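Local coordinates for variant surface glycoprotein MITAT 1.1 (Trypanosoma brucei brucei, PDB 5LY9) that forms, as the N-terminal domain of a GPI-anchored surface protein, part of the dense antigenically variable coat by which the trypanosome evades host immunity, at residues 44-55 against 343-353; 71-82 against 261-269. All coordinates share one frame; numbering follows the deposited sequence.

Contact 1. Residues 44-55 against 343-353; sequences AAEYKVSIYLAK and TVELGDILSNY. With NAG (2-acetamido-2-deoxy-beta-D-glucopyranose), chain C.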
loop_
_atom_site.group_PDB
_atom_site.type_symbol
_atom_site.label_atom_id
_atom_site.label_comp_id
_atom_site.label_asym_id
_atom_site.label_seq_id
_atom_site.Cartn_x
_atom_site.Cartn_y
_atom_site.Cartn_z
ATOM N N ALA A 44 -3.009 -11.907 -20.108
ATOM C CA ALA A 44 -3.732 -11.869 -21.384
ATOM C C ALA A 44 -2.946 -12.607 -22.479
ATOM O O ALA A 44 -3.511 -13.341 -23.282
ATOM C CB ALA A 44 -4.018 -10.458 -21.786
ATOM N N ALA A 45 -1.637 -12.464 -22.490
ATOM C CA ALA A 45 -0.826 -13.145 -23.480
ATOM C C ALA A 45 -0.875 -14.667 -23.297
ATOM O O ALA A 45 -0.990 -15.418 -24.292
ATOM C CB ALA A 45 0.592 -12.639 -23.452
ATOM N N GLU A 46 -0.811 -15.138 -22.038
ATOM C CA GLU A 46 -1.029 -16.516 -21.750
ATOM C C GLU A 46 -2.337 -17.003 -22.345
ATOM O O GLU A 46 -2.399 -18.036 -23.012
ATOM C CB GLU A 46 -0.975 -16.770 -20.234
ATOM C CG GLU A 46 -1.223 -18.220 -19.858
ATOM C CD GLU A 46 -1.497 -18.479 -18.410
ATOM O OE1 GLU A 46 -1.371 -17.587 -17.571
ATOM O OE2 GLU A 46 -1.843 -19.635 -18.074
ATOM N N TYR A 47 -3.389 -16.220 -22.108
ATOM C CA TYR A 47 -4.715 -16.597 -22.598
ATOM C C TYR A 47 -4.763 -16.667 -24.141
ATOM O O TYR A 47 -5.314 -17.586 -24.714
ATOM C CB TYR A 47 -5.786 -15.671 -22.080
ATOM C CG TYR A 47 -6.343 -15.943 -20.714
ATOM C CD1 TYR A 47 -6.748 -17.204 -20.348
ATOM C CD2 TYR A 47 -6.622 -14.921 -19.833
ATOM C CE1 TYR A 47 -7.274 -17.481 -19.075
ATOM C CE2 TYR A 47 -7.179 -15.191 -18.584
ATOM C CZ TYR A 47 -7.510 -16.467 -18.219
ATOM O OH TYR A 47 -8.149 -16.744 -17.023
ATOM N N LYS A 48 -4.171 -15.689 -24.807
ATOM C CA LYS A 48 -4.221 -15.629 -26.280
ATOM C C LYS A 48 -3.563 -16.833 -26.861
ATOM O O LYS A 48 -4.106 -17.464 -27.756
ATOM C CB LYS A 48 -3.624 -14.333 -26.842
ATOM C CG LYS A 48 -4.462 -13.146 -26.428
ATOM C CD LYS A 48 -4.101 -11.856 -27.099
ATOM C CE LYS A 48 -4.275 -10.661 -26.207
ATOM N NZ LYS A 48 -4.164 -9.407 -26.981
ATOM N N VAL A 49 -2.360 -17.151 -26.385
ATOM C CA VAL A 49 -1.665 -18.357 -26.925
ATOM C C VAL A 49 -2.462 -19.598 -26.598
ATOM O O VAL A 49 -2.617 -20.478 -27.442
ATOM C CB VAL A 49 -0.189 -18.456 -26.475
ATOM C CG1 VAL A 49 0.474 -19.586 -27.200
ATOM C CG2 VAL A 49 0.584 -17.142 -26.744
ATOM N N SER A 50 -3.028 -19.678 -25.387
ATOM C CA SER A 50 -3.850 -20.827 -24.994
ATOM C C SER A 50 -5.075 -21.021 -25.884
ATOM O O SER A 50 -5.430 -22.154 -26.253
ATOM C CB SER A 50 -4.344 -20.717 -23.570
ATOM O OG SER A 50 -3.278 -20.589 -22.606
ATOM N N ILE A 51 -5.751 -19.920 -26.209
ATOM C CA ILE A 51 -6.899 -19.953 -27.055
ATOM C C ILE A 51 -6.515 -20.423 -28.483
ATOM O O ILE A 51 -7.183 -21.267 -29.070
ATOM C CB ILE A 51 -7.568 -18.538 -27.136
ATOM C CG1 ILE A 51 -8.248 -18.152 -25.805
ATOM C CG2 ILE A 51 -8.517 -18.488 -28.334
ATOM C CD1 ILE A 51 -8.418 -16.638 -25.612
ATOM N N TYR A 52 -5.412 -19.889 -29.005
ATOM C CA TYR A 52 -4.959 -20.284 -30.333
ATOM C C TYR A 52 -4.707 -21.808 -30.350
ATOM O O TYR A 52 -5.084 -22.529 -31.298
ATOM C CB TYR A 52 -3.671 -19.599 -30.673
ATOM C CG TYR A 52 -3.222 -19.901 -32.076
ATOM C CD1 TYR A 52 -2.478 -20.985 -32.348
ATOM C CD2 TYR A 52 -3.505 -18.981 -33.106
ATOM C CE1 TYR A 52 -2.087 -21.268 -33.677
ATOM C CE2 TYR A 52 -3.079 -19.218 -34.415
ATOM C CZ TYR A 52 -2.392 -20.355 -34.682
ATOM O OH TYR A 52 -1.987 -20.629 -35.990
ATOM N N LEU A 53 -4.025 -22.309 -29.332
ATOM C CA LEU A 53 -3.765 -23.736 -29.265
ATOM C C LEU A 53 -5.029 -24.535 -29.163
ATOM O O LEU A 53 -5.148 -25.622 -29.800
ATOM C CB LEU A 53 -2.895 -24.045 -28.082
ATOM C CG LEU A 53 -1.455 -23.600 -28.229
ATOM C CD1 LEU A 53 -0.758 -23.523 -26.874
ATOM C CD2 LEU A 53 -0.735 -24.574 -29.114
ATOM N N ALA A 54 -5.942 -24.099 -28.300
ATOM C CA ALA A 54 -7.201 -24.844 -28.185
ATOM C C ALA A 54 -8.008 -24.873 -29.467
ATOM O O ALA A 54 -8.676 -25.890 -29.749
ATOM C CB ALA A 54 -8.041 -24.294 -27.069
ATOM N N LYS A 55 -7.900 -23.806 -30.235
ATOM C CA LYS A 55 -8.646 -23.634 -31.464
ATOM C C LYS A 55 -7.963 -24.390 -32.576
ATOM O O LYS A 55 -8.641 -24.811 -33.543
ATOM C CB LYS A 55 -8.741 -22.173 -31.750
ATOM C CG LYS A 55 -9.528 -21.767 -32.973
ATOM C CD LYS A 55 -9.726 -20.259 -33.022
ATOM C CE LYS A 55 -10.609 -19.869 -34.195
ATOM N NZ LYS A 55 -9.899 -20.081 -35.488
ATOM N N THR A 343 -8.947 -9.361 -19.590
ATOM C CA THR A 343 -8.716 -10.692 -19.077
ATOM C C THR A 343 -9.964 -11.492 -18.822
ATOM O O THR A 343 -9.950 -12.685 -18.973
ATOM C CB THR A 343 -7.851 -10.744 -17.800
ATOM O OG1 THR A 343 -8.469 -9.970 -16.810
ATOM C CG2 THR A 343 -6.469 -10.162 -18.076
ATOM N N VAL A 344 -11.027 -10.857 -18.392
ATOM C CA VAL A 344 -12.271 -11.584 -18.166
ATOM C C VAL A 344 -12.808 -12.103 -19.489
ATOM O O VAL A 344 -13.176 -13.291 -19.635
ATOM C CB VAL A 344 -13.338 -10.666 -17.467
ATOM C CG1 VAL A 344 -14.679 -11.357 -17.444
ATOM C CG2 VAL A 344 -12.856 -10.384 -16.092
ATOM N N GLU A 345 -12.844 -11.236 -20.485
ATOM C CA GLU A 345 -13.223 -11.704 -21.829
ATOM C C GLU A 345 -12.402 -12.845 -22.348
ATOM O O GLU A 345 -12.952 -13.784 -22.918
ATOM C CB GLU A 345 -13.115 -10.595 -22.875
ATOM C CG GLU A 345 -14.158 -9.516 -22.652
ATOM C CD GLU A 345 -14.101 -8.374 -23.676
ATOM O OE1 GLU A 345 -13.475 -8.543 -24.765
ATOM O OE2 GLU A 345 -14.666 -7.249 -23.327
ATOM N N LEU A 346 -11.090 -12.751 -22.171
ATOM C CA LEU A 346 -10.199 -13.795 -22.692
ATOM C C LEU A 346 -10.407 -15.104 -21.972
ATOM O O LEU A 346 -10.418 -16.149 -22.570
ATOM C CB LEU A 346 -8.748 -13.360 -22.592
ATOM C CG LEU A 346 -8.453 -12.283 -23.631
ATOM C CD1 LEU A 346 -7.154 -11.603 -23.245
ATOM C CD2 LEU A 346 -8.341 -12.810 -25.096
ATOM N N GLY A 347 -10.582 -15.033 -20.645
ATOM C CA GLY A 347 -10.973 -16.196 -19.847
ATOM C C GLY A 347 -12.243 -16.897 -20.345
ATOM O O GLY A 347 -12.288 -18.136 -20.418
ATOM N N ASP A 348 -13.263 -16.143 -20.682
ATOM C CA ASP A 348 -14.485 -16.703 -21.252
ATOM C C ASP A 348 -14.195 -17.416 -22.610
ATOM O O ASP A 348 -14.699 -18.529 -22.881
ATOM C CB ASP A 348 -15.500 -15.593 -21.583
ATOM C CG ASP A 348 -16.230 -15.037 -20.381
ATOM O OD1 ASP A 348 -16.043 -15.465 -19.224
ATOM O OD2 ASP A 348 -17.038 -14.069 -20.645
ATOM N N ILE A 349 -13.408 -16.763 -23.480
ATOM C CA ILE A 349 -13.113 -17.358 -24.766
ATOM C C ILE A 349 -12.335 -18.692 -24.588
ATOM O O ILE A 349 -12.638 -19.691 -25.250
ATOM C CB ILE A 349 -12.314 -16.376 -25.659
ATOM C CG1 ILE A 349 -13.226 -15.189 -26.108
ATOM C CG2 ILE A 349 -11.792 -17.059 -26.887
ATOM C CD1 ILE A 349 -12.441 -13.945 -26.477
ATOM N N LEU A 350 -11.340 -18.686 -23.734
ATOM C CA LEU A 350 -10.603 -19.912 -23.451
ATOM C C LEU A 350 -11.517 -20.993 -22.902
ATOM O O LEU A 350 -11.411 -22.160 -23.344
ATOM C CB LEU A 350 -9.433 -19.718 -22.557
ATOM C CG LEU A 350 -8.599 -20.973 -22.277
ATOM C CD1 LEU A 350 -8.086 -21.552 -23.624
ATOM C CD2 LEU A 350 -7.449 -20.623 -21.367
ATOM N N SER A 351 -12.389 -20.624 -21.990
ATOM C CA SER A 351 -13.322 -21.617 -21.442
ATOM C C SER A 351 -14.160 -22.298 -22.530
ATOM O O SER A 351 -14.334 -23.504 -22.522
ATOM C CB SER A 351 -14.203 -20.959 -20.414
ATOM O OG SER A 351 -13.439 -20.369 -19.357
ATOM N N ASN A 352 -14.685 -21.487 -23.439
ATOM C CA ASN A 352 -15.534 -21.966 -24.517
ATOM C C ASN A 352 -14.694 -22.882 -25.431
ATOM O O ASN A 352 -15.150 -23.964 -25.814
ATOM C CB ASN A 352 -16.097 -20.778 -25.279
ATOM C CG ASN A 352 -17.319 -21.124 -26.077
ATOM O OD1 ASN A 352 -18.107 -20.264 -26.446
ATOM N ND2 ASN A 352 -17.448 -22.390 -26.410
ATOM N N TYR A 353 -13.480 -22.469 -25.770
ATOM C CA TYR A 353 -12.669 -23.340 -26.686
ATOM C C TYR A 353 -12.170 -24.587 -26.029
ATOM O O TYR A 353 -12.008 -25.529 -26.769
ATOM C CB TYR A 353 -11.486 -22.628 -27.371
ATOM C CG TYR A 353 -11.896 -21.842 -28.566
ATOM C CD1 TYR A 353 -12.317 -22.470 -29.738
ATOM C CD2 TYR A 353 -11.878 -20.462 -28.549
ATOM C CE1 TYR A 353 -12.705 -21.724 -30.830
ATOM C CE2 TYR A 353 -12.312 -19.714 -29.612
ATOM C CZ TYR A 353 -12.683 -20.348 -30.778
ATOM O OH TYR A 353 -13.040 -19.593 -31.861
HETATM C C1 NAG C . 1.143 -8.380 -26.265
HETATM C C2 NAG C . 0.027 -9.154 -26.897
HETATM C C3 NAG C . -0.601 -8.430 -28.087
HETATM C C4 NAG C . -0.960 -6.987 -27.721
HETATM C C5 NAG C . 0.296 -6.363 -27.126
HETATM C C6 NAG C . 0.158 -4.906 -26.727
HETATM C C7 NAG C . -0.187 -11.566 -26.995
HETATM C C8 NAG C . 0.271 -12.826 -27.644
HETATM N N2 NAG C . 0.426 -10.473 -27.385
HETATM O O3 NAG C . -1.789 -9.110 -28.579
HETATM O O4 NAG C . -1.597 -6.246 -28.824
HETATM O O5 NAG C . 0.685 -7.094 -25.933
HETATM O O6 NAG C . -0.888 -4.827 -25.795
HETATM O O7 NAG C . -1.016 -11.532 -26.120
#

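Contact 2. Residues 71-82 against 261-269; sequences YFARKTNGGLES and DLAYTNETG. With NAG (2-acetamido-2-deoxy-beta-D-glucopyranose), chain B.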
loop_
_atom_site.group_PDB
_atom_site.type_symbol
_atom_site.label_atom_id
_atom_site.label_comp_id
_atom_site.label_asym_id
_atom_site.label_seq_id
_atom_site.Cartn_x
_atom_site.Cartn_y
_atom_site.Cartn_z
ATOM N N TYR A 71 5.679 -19.908 -20.892
ATOM C CA TYR A 71 6.447 -18.762 -20.491
ATOM C C TYR A 71 5.595 -17.651 -19.923
ATOM O O TYR A 71 5.834 -17.135 -18.820
ATOM C CB TYR A 71 7.314 -18.299 -21.637
ATOM C CG TYR A 71 7.873 -16.960 -21.496
ATOM C CD1 TYR A 71 9.082 -16.751 -20.900
ATOM C CD2 TYR A 71 7.170 -15.889 -21.975
ATOM C CE1 TYR A 71 9.546 -15.494 -20.712
ATOM C CE2 TYR A 71 7.591 -14.642 -21.791
ATOM C CZ TYR A 71 8.819 -14.420 -21.180
ATOM O OH TYR A 71 9.307 -13.099 -21.085
ATOM N N PHE A 72 4.578 -17.291 -20.654
ATOM C CA PHE A 72 3.712 -16.229 -20.142
ATOM C C PHE A 72 3.024 -16.644 -18.844
ATOM O O PHE A 72 2.898 -15.838 -17.920
ATOM C CB PHE A 72 2.627 -15.845 -21.185
ATOM C CG PHE A 72 3.184 -15.166 -22.413
ATOM C CD1 PHE A 72 3.984 -14.060 -22.307
ATOM C CD2 PHE A 72 2.848 -15.607 -23.683
ATOM C CE1 PHE A 72 4.533 -13.398 -23.439
ATOM C CE2 PHE A 72 3.401 -15.001 -24.821
ATOM C CZ PHE A 72 4.233 -13.923 -24.695
ATOM N N ALA A 73 2.579 -17.882 -18.758
ATOM C CA ALA A 73 2.043 -18.387 -17.484
ATOM C C ALA A 73 3.017 -18.259 -16.325
ATOM O O ALA A 73 2.650 -17.696 -15.283
ATOM C CB ALA A 73 1.600 -19.808 -17.623
ATOM N N ARG A 74 4.232 -18.725 -16.484
ATOM C CA ARG A 74 5.213 -18.548 -15.392
ATOM C C ARG A 74 5.367 -17.103 -15.037
ATOM O O ARG A 74 5.483 -16.756 -13.862
ATOM C CB ARG A 74 6.605 -19.164 -15.684
ATOM C CG ARG A 74 6.625 -20.656 -15.539
ATOM C CD ARG A 74 8.037 -21.150 -15.245
ATOM N NE ARG A 74 8.070 -22.583 -15.105
ATOM C CZ ARG A 74 9.170 -23.294 -15.010
ATOM N NH1 ARG A 74 10.382 -22.714 -14.984
ATOM N NH2 ARG A 74 9.074 -24.599 -14.924
ATOM N N LYS A 75 5.432 -16.247 -16.045
ATOM C CA LYS A 75 5.722 -14.856 -15.790
ATOM C C LYS A 75 4.576 -14.145 -15.096
ATOM O O LYS A 75 4.823 -13.341 -14.192
ATOM C CB LYS A 75 6.116 -14.118 -17.034
ATOM C CG LYS A 75 7.516 -14.550 -17.513
ATOM C CD LYS A 75 8.684 -14.072 -16.607
ATOM C CE LYS A 75 8.873 -12.575 -16.667
ATOM N NZ LYS A 75 9.616 -11.938 -15.573
ATOM N N THR A 76 3.329 -14.390 -15.495
ATOM C CA THR A 76 2.222 -13.734 -14.806
ATOM C C THR A 76 1.976 -14.324 -13.411
ATOM O O THR A 76 1.814 -13.622 -12.450
ATOM C CB THR A 76 0.953 -13.745 -15.661
ATOM O OG1 THR A 76 -0.011 -12.935 -15.017
ATOM C CG2 THR A 76 0.413 -15.162 -15.881
ATOM N N ASN A 77 2.073 -15.631 -13.277
ATOM C CA ASN A 77 1.803 -16.282 -12.018
ATOM C C ASN A 77 2.890 -15.971 -11.015
ATOM O O ASN A 77 2.605 -15.635 -9.870
ATOM C CB ASN A 77 1.663 -17.752 -12.249
ATOM C CG ASN A 77 0.436 -18.107 -13.072
ATOM O OD1 ASN A 77 -0.601 -17.463 -12.972
ATOM N ND2 ASN A 77 0.546 -19.190 -13.817
ATOM N N GLY A 78 4.135 -15.953 -11.472
ATOM C CA GLY A 78 5.287 -15.653 -10.620
ATOM C C GLY A 78 5.279 -14.164 -10.288
ATOM O O GLY A 78 5.635 -13.763 -9.180
ATOM N N GLY A 79 4.918 -13.329 -11.239
ATOM C CA GLY A 79 4.788 -11.867 -10.997
ATOM C C GLY A 79 3.788 -11.513 -9.898
ATOM O O GLY A 79 4.100 -10.729 -8.957
ATOM N N LEU A 80 2.610 -12.145 -9.968
ATOM C CA LEU A 80 1.592 -11.896 -8.950
ATOM C C LEU A 80 2.090 -12.377 -7.567
ATOM O O LEU A 80 1.899 -11.679 -6.582
ATOM C CB LEU A 80 0.233 -12.538 -9.319
ATOM C CG LEU A 80 -0.966 -12.154 -8.428
ATOM C CD1 LEU A 80 -1.233 -10.643 -8.321
ATOM C CD2 LEU A 80 -2.255 -12.841 -8.918
ATOM N N GLU A 81 2.679 -13.582 -7.511
ATOM C CA GLU A 81 3.284 -14.034 -6.278
ATOM C C GLU A 81 4.332 -13.098 -5.748
ATOM O O GLU A 81 4.366 -12.869 -4.527
ATOM C CB GLU A 81 3.865 -15.444 -6.483
ATOM C CG GLU A 81 4.512 -16.064 -5.246
ATOM C CD GLU A 81 3.567 -16.464 -4.140
ATOM O OE1 GLU A 81 2.367 -16.215 -4.180
ATOM O OE2 GLU A 81 4.083 -17.010 -3.142
ATOM N N SER A 82 5.231 -12.609 -6.598
ATOM C CA SER A 82 6.275 -11.674 -6.175
ATOM C C SER A 82 5.658 -10.345 -5.665
ATOM O O SER A 82 6.170 -9.763 -4.704
ATOM C CB SER A 82 7.247 -11.327 -7.285
ATOM O OG SER A 82 8.022 -12.464 -7.695
ATOM N N ASP A 261 10.271 -3.433 -13.161
ATOM C CA ASP A 261 11.197 -4.379 -12.591
ATOM C C ASP A 261 11.069 -5.720 -13.323
ATOM O O ASP A 261 10.025 -6.047 -13.864
ATOM C CB ASP A 261 10.984 -4.594 -11.069
ATOM C CG ASP A 261 11.400 -3.381 -10.213
ATOM O OD1 ASP A 261 12.030 -2.466 -10.746
ATOM O OD2 ASP A 261 11.093 -3.422 -8.998
ATOM N N LEU A 262 12.129 -6.486 -13.214
ATOM C CA LEU A 262 12.223 -7.853 -13.761
ATOM C C LEU A 262 11.032 -8.724 -13.419
ATOM O O LEU A 262 10.454 -9.392 -14.322
ATOM C CB LEU A 262 13.536 -8.536 -13.228
ATOM C CG LEU A 262 14.813 -7.882 -13.776
ATOM C CD1 LEU A 262 16.057 -8.492 -13.124
ATOM C CD2 LEU A 262 14.835 -7.943 -15.300
ATOM N N ALA A 263 10.585 -8.648 -12.175
ATOM C CA ALA A 263 9.459 -9.456 -11.735
ATOM C C ALA A 263 8.168 -9.253 -12.528
ATOM O O ALA A 263 7.333 -10.146 -12.547
ATOM C CB ALA A 263 9.206 -9.261 -10.200
ATOM N N TYR A 264 7.980 -8.091 -13.126
ATOM C CA TYR A 264 6.717 -7.683 -13.697
ATOM C C TYR A 264 6.796 -7.311 -15.166
ATOM O O TYR A 264 5.840 -6.767 -15.691
ATOM C CB TYR A 264 6.110 -6.481 -12.893
ATOM C CG TYR A 264 6.237 -6.678 -11.399
ATOM C CD1 TYR A 264 5.631 -7.753 -10.750
ATOM C CD2 TYR A 264 6.992 -5.775 -10.612
ATOM C CE1 TYR A 264 5.816 -7.931 -9.392
ATOM C CE2 TYR A 264 7.127 -5.926 -9.261
ATOM C CZ TYR A 264 6.547 -7.019 -8.616
ATOM O OH TYR A 264 6.698 -7.236 -7.282
ATOM N N THR A 265 7.875 -7.755 -15.841
ATOM C CA THR A 265 8.072 -7.463 -17.245
ATOM C C THR A 265 8.561 -8.689 -17.940
ATOM O O THR A 265 9.035 -9.634 -17.298
ATOM C CB THR A 265 9.149 -6.352 -17.434
ATOM O OG1 THR A 265 10.286 -6.640 -16.633
ATOM C CG2 THR A 265 8.614 -5.012 -16.986
ATOM N N ASN A 266 8.401 -8.698 -19.246
ATOM C CA ASN A 266 8.956 -9.747 -20.082
ATOM C C ASN A 266 10.468 -9.773 -20.042
ATOM O O ASN A 266 11.147 -8.751 -19.912
ATOM C CB ASN A 266 8.461 -9.554 -21.509
ATOM C CG ASN A 266 6.962 -9.904 -21.700
ATOM O OD1 ASN A 266 6.455 -10.979 -21.270
ATOM N ND2 ASN A 266 6.271 -9.046 -22.420
ATOM N N GLU A 267 11.021 -10.970 -20.156
ATOM C CA GLU A 267 12.479 -11.151 -20.218
ATOM C C GLU A 267 12.984 -10.639 -21.564
ATOM O O GLU A 267 12.241 -10.574 -22.543
ATOM C CB GLU A 267 12.823 -12.614 -19.993
ATOM C CG GLU A 267 12.444 -12.980 -18.558
ATOM C CD GLU A 267 12.642 -14.460 -18.148
ATOM O OE1 GLU A 267 12.871 -15.322 -19.031
ATOM O OE2 GLU A 267 12.381 -14.739 -16.959
ATOM N N THR A 268 14.239 -10.220 -21.556
ATOM C CA THR A 268 14.955 -9.618 -22.670
ATOM C C THR A 268 16.281 -10.359 -22.959
ATOM O O THR A 268 16.725 -11.198 -22.240
ATOM C CB THR A 268 15.300 -8.129 -22.382
ATOM O OG1 THR A 268 16.254 -8.071 -21.321
ATOM C CG2 THR A 268 14.102 -7.395 -22.012
ATOM N N GLY A 269 16.812 -10.072 -24.133
ATOM C CA GLY A 269 18.037 -10.617 -24.621
ATOM C C GLY A 269 17.804 -11.876 -25.470
ATOM O O GLY A 269 16.684 -12.302 -25.755
HETATM C C1 NAG B . 4.891 -9.249 -22.751
HETATM C C2 NAG B . 3.987 -8.035 -22.602
HETATM C C3 NAG B . 2.629 -8.273 -23.163
HETATM C C4 NAG B . 2.802 -8.720 -24.621
HETATM C C5 NAG B . 3.699 -9.946 -24.685
HETATM C C6 NAG B . 4.011 -10.455 -26.100
HETATM C C7 NAG B . 4.402 -6.566 -20.697
HETATM C C8 NAG B . 4.219 -6.280 -19.231
HETATM N N2 NAG B . 3.862 -7.684 -21.192
HETATM O O3 NAG B . 1.885 -7.063 -23.132
HETATM O O4 NAG B . 1.505 -9.075 -25.092
HETATM O O5 NAG B . 4.944 -9.610 -24.129
HETATM O O6 NAG B . 4.446 -9.358 -26.919
HETATM O O7 NAG B . 5.041 -5.821 -21.404
HETATM O O HOH W 1 7.440 -12.476 -13.591
HETATM O O HOH W 2 12.022 -13.181 -15.019
#

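Contact 1. Residues 44-55 against 343-353
Two nearly parallel helices pack through knobs-into-holes where the end of helix 24-55 meets the start of the C-terminal helix 343-367, toward one end of the elongated A-type VSG N-terminal domain. Their axes approach to 9.2 Å and cross at 21°, and no hydrogen bond joins them. Y47 settles as a knob among T343, L346, G347 and L350. G347 suits its place because its bare CA lies over one face of the Y47 ring in a CH-pi contact, 4.0 Å from the ring centroid, while L350 CD2 meets the ring edge at CD1. The Y47 hydroxyl goes on to E46 and N77 of the second subunit.

One turn on, the knob I51 holds CG1 beside the backbone N (chi1 -70°), which brings CD1 to 3.6 Å from I349 CG2, and I51 CG2 lies near Y353 CD2. L346 is the return knob, set among A44, Y47, K48 and I51, its CD1 3.6 Å from A44 CB and its CD2 against I51 CD1. At the far end small A54 lets Y353 come close, CB to CB 3.8 Å. K55 runs alongside the Y353 ring, its CB over one face and its CE 3.4 Å from Y353 OH, and its NZ forms a salt bridge with E322.

K48 lends its CG to L346 CD2, while its NZ donates a 2.9 Å hydrogen bond to O3 of the NAG of chain C; L337 O is a further acceptor. S50 returns its hydroxyl to E46 O and presents CB to the L350 methyls. Branched aliphatic and aromatic groups thus hold the pair by shape and apolar burial, while the polar ends of Y47, K48 and K55 find partners outside it and S50 is satisfied within its own helix.

Contact 2. Residues 71-82 against 261-269
The ring of Y71 has K75 CG over one face, offset toward the rim, and E267 OE1 at its edge, 3.7 Å from Y71 CE1. The F72 ring receives N266 OD1 at its edge, has Y71 CD2 over one face, and brings CZ to 3.7 Å from C6 of the NAG of chain B. Y264 carries its own neighbour A263 CB over the ring centre, while G79 O lies in plane at its edge, 3.3 Å from CE1. The bare CA of G79 allows A263 O to come within 3.4 Å.

These contacts press an irregular loop against helix 62-114. Y71 suits its place because its hydroxyl accepts a 2.9 Å bond from E267 N, with an N-H...O angle of 155°. K75 coils back through chi2 and chi3 (both near -70°), carrying NZ to the carbonyls of the turn, where it makes weak bonds to L262 O and, at 2.9 Å, T265 O. One water joins K75 O and NZ to A263 O; another links NZ to E267 OE2, which also bonds T276.

N266 is N-glycosylated, its ND2 bonded to NAG C1, and the sugar folds back against F72. K75 NZ is surrounded by four oxygen acceptors, two carbonyls held weakly and two waters, which probably stabilise its positive charge. E267 OE2, 4.2 Å from K75 NZ, is too far for a salt bridge, though the opposite charges probably attract.

Helices 24-55 and 62-114 follow each other in the chain and touch between the two contacts, where A45 and E46 pack on F72, A73 and T76, so contact 2 leans on the helix that contact 1 binds from another side. Contact 1 is largely buried, with apolar helix-to-helix packing; contact 2, partly exposed, joins a helix to a loop through backbone carbonyls, a lysine and waters. One glycan spans both: its first NAG is bonded to N266 in contact 2, and the next, linked to O4 of the first, accepts a hydrogen bond from K48 in contact 1. D348 forms a salt bridge with R74 of the second subunit, so the two contacts also meet across the dimer.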